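Local coordinates for OxyA protein (Actinoplanes teichomyceticus, PDB 5HH3), which is a haem-dependent cytochrome P450 that probably carries out phenolic coupling, a peptide-cyclising step, in glycopeptide antibiotic biosynthesis, at residues D61-V66 and V310-L315. Residues are numbered along the deposited sequence; the frame is centred on the assembly and turned at random.
Sequences DEIRQV and VTCSLL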
loop_
_atom_site.group_PDB
_atom_site.type_symbol
_atom_site.label_atom_id
_atom_site.label_comp_id
_atom_site.label_asym_id
_atom_site.label_seq_id
_atom_site.Cartn_x
_atom_site.Cartn_y
_atom_site.Cartn_z
ATOM N N ASP B 61 -9.907 -18.890 -18.566
ATOM C CA ASP B 61 -9.905 -20.190 -17.912
ATOM C C ASP B 61 -8.899 -20.255 -16.770
ATOM O O ASP B 61 -9.151 -20.923 -15.781
ATOM C CB ASP B 61 -9.637 -21.317 -18.909
ATOM C CG ASP B 61 -10.755 -21.475 -19.917
ATOM O OD1 ASP B 61 -11.934 -21.213 -19.602
ATOM O OD2 ASP B 61 -10.445 -21.877 -21.035
ATOM N N GLU B 62 -7.781 -19.560 -16.919
ATOM C CA GLU B 62 -6.765 -19.531 -15.885
ATOM C C GLU B 62 -7.278 -18.762 -14.650
ATOM O O GLU B 62 -6.983 -19.122 -13.515
ATOM C CB GLU B 62 -5.462 -18.921 -16.417
ATOM C CG GLU B 62 -4.731 -19.818 -17.437
ATOM C CD GLU B 62 -5.339 -19.812 -18.835
ATOM O OE1 GLU B 62 -6.239 -18.995 -19.143
ATOM O OE2 GLU B 62 -4.906 -20.639 -19.646
ATOM N N ILE B 63 -8.044 -17.704 -14.881
ATOM C CA ILE B 63 -8.667 -16.967 -13.775
ATOM C C ILE B 63 -9.684 -17.878 -13.051
ATOM O O ILE B 63 -9.725 -17.897 -11.830
ATOM C CB ILE B 63 -9.332 -15.663 -14.238
ATOM C CG1 ILE B 63 -8.254 -14.633 -14.582
ATOM C CG2 ILE B 63 -10.274 -15.115 -13.162
ATOM C CD1 ILE B 63 -8.783 -13.440 -15.369
ATOM N N ARG B 64 -10.484 -18.631 -13.797
ATOM C CA ARG B 64 -11.416 -19.583 -13.163
ATOM C C ARG B 64 -10.669 -20.671 -12.369
ATOM O O ARG B 64 -11.105 -21.076 -11.295
ATOM C CB ARG B 64 -12.353 -20.212 -14.192
ATOM C CG ARG B 64 -13.352 -19.205 -14.744
ATOM C CD ARG B 64 -14.024 -19.726 -16.003
ATOM N NE ARG B 64 -14.727 -20.970 -15.746
ATOM C CZ ARG B 64 -16.047 -21.133 -15.592
ATOM N NH1 ARG B 64 -16.915 -20.113 -15.661
ATOM N NH2 ARG B 64 -16.518 -22.367 -15.369
ATOM N N GLN B 65 -9.532 -21.109 -12.893
ATOM C CA GLN B 65 -8.685 -22.042 -12.166
ATOM C C GLN B 65 -8.158 -21.444 -10.854
ATOM O O GLN B 65 -8.230 -22.086 -9.804
ATOM C CB GLN B 65 -7.512 -22.467 -13.041
ATOM C CG GLN B 65 -6.698 -23.575 -12.442
ATOM C CD GLN B 65 -5.597 -24.067 -13.371
ATOM O OE1 GLN B 65 -5.479 -23.633 -14.538
ATOM N NE2 GLN B 65 -4.792 -24.986 -12.863
ATOM N N VAL B 66 -7.619 -20.232 -10.921
ATOM C CA VAL B 66 -7.051 -19.598 -9.741
ATOM C C VAL B 66 -8.126 -19.419 -8.661
ATOM O O VAL B 66 -7.891 -19.752 -7.481
ATOM C CB VAL B 66 -6.421 -18.249 -10.087
ATOM C CG1 VAL B 66 -6.138 -17.415 -8.835
ATOM C CG2 VAL B 66 -5.127 -18.480 -10.866
ATOM N N VAL B 310 -1.306 -13.918 -6.758
ATOM C CA VAL B 310 -1.958 -13.780 -8.058
ATOM C C VAL B 310 -3.157 -12.827 -7.950
ATOM O O VAL B 310 -4.045 -13.030 -7.113
ATOM C CB VAL B 310 -2.481 -15.130 -8.565
ATOM C CG1 VAL B 310 -3.212 -14.958 -9.903
ATOM C CG2 VAL B 310 -1.328 -16.145 -8.665
ATOM N N THR B 311 -3.186 -11.829 -8.826
ATOM C CA THR B 311 -4.301 -10.904 -8.948
ATOM C C THR B 311 -4.978 -11.227 -10.261
ATOM O O THR B 311 -4.288 -11.358 -11.295
ATOM C CB THR B 311 -3.771 -9.465 -8.965
ATOM O OG1 THR B 311 -3.034 -9.223 -7.757
ATOM C CG2 THR B 311 -4.909 -8.447 -9.118
ATOM N N CYS B 312 -6.296 -11.398 -10.238
ATOM C CA CYS B 312 -7.034 -11.761 -11.444
ATOM C C CYS B 312 -7.673 -10.528 -12.092
ATOM O O CYS B 312 -8.370 -9.766 -11.405
ATOM C CB CYS B 312 -8.100 -12.799 -11.144
ATOM S SG CYS B 312 -7.444 -14.343 -10.489
ATOM N N SER B 313 -7.413 -10.339 -13.399
ATOM C CA SER B 313 -7.999 -9.264 -14.174
ATOM C C SER B 313 -9.336 -9.713 -14.806
ATOM O O SER B 313 -9.393 -10.320 -15.900
ATOM C CB SER B 313 -7.030 -8.781 -15.247
ATOM O OG SER B 313 -7.559 -7.687 -15.971
ATOM N N LEU B 314 -10.409 -9.361 -14.113
ATOM C CA LEU B 314 -11.764 -9.553 -14.592
ATOM C C LEU B 314 -12.016 -8.719 -15.843
ATOM O O LEU B 314 -12.702 -9.175 -16.755
ATOM C CB LEU B 314 -12.782 -9.215 -13.504
ATOM C CG LEU B 314 -12.643 -9.893 -12.138
ATOM C CD1 LEU B 314 -13.784 -9.494 -11.200
ATOM C CD2 LEU B 314 -12.597 -11.399 -12.310
ATOM N N LEU B 315 -11.451 -7.517 -15.899
ATOM C CA LEU B 315 -11.505 -6.696 -17.117
ATOM C C LEU B 315 -10.889 -7.460 -18.307
ATOM O O LEU B 315 -11.549 -7.606 -19.359
ATOM C CB LEU B 315 -10.800 -5.360 -16.891
ATOM C CG LEU B 315 -10.781 -4.353 -18.055
ATOM C CD1 LEU B 315 -12.172 -3.973 -18.448
ATOM C CD2 LEU B 315 -10.013 -3.108 -17.683
#
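Ile63 and Val66, one turn apart on helix 60-68, pack against Cys312 and its neighbours where a strand of the mixed beta-sheet of the cytochrome P450 fold gives way to helix 314-318. Strand 309-312 runs parallel to strand 53-57, and helix 60-68, which follows that strand closely in sequence, lies over one face of the sheet. The axes of segments 61-66 and 310-312 approach to 9.3 Å at an angle of 123° between their directions.

The apolar contacts centre on Cys312, whose side chain points toward the helix and meets both Ile63 and Val66. Its CB lies 3.8 Å from CG2 of Ile63, with CG1 of the same isoleucine almost as near, both branches lying against the same side of the methylene. SG, anti to the carbonyl carbon (chi1 -61°), lies between the two helix residues, touching CG1 of Val66 at 3.7 Å and staying in contact with Ile63 CG2. Two residues earlier on the strand, Val310 meets Val66 tip to tip, CG1 to CG1 at 4.0 Å, and Val66 CG2 touches the same methyl. At the other end, Leu314 brings CD2 to within 4.5 Å of Ile63 CG2, a looser contact; this leucine also touches the haem.

Several polar groups of 310-315 bond to residues outside the contact. The backbone of Thr311 pairs with Trp55 and Ala57, that of Val310 with the haem-binding Arg291, and that of Cys312 with Thr288. Ser313 occupies the N-cap position of helix 314-318: its OG, anti to its own backbone N (chi1 -177°), bonds to Ala316 N and to His20 NE2. The terminal methyl CD1 of Ile63 comes up beside the carbonyl of Ser313, 3.2 Å from its O.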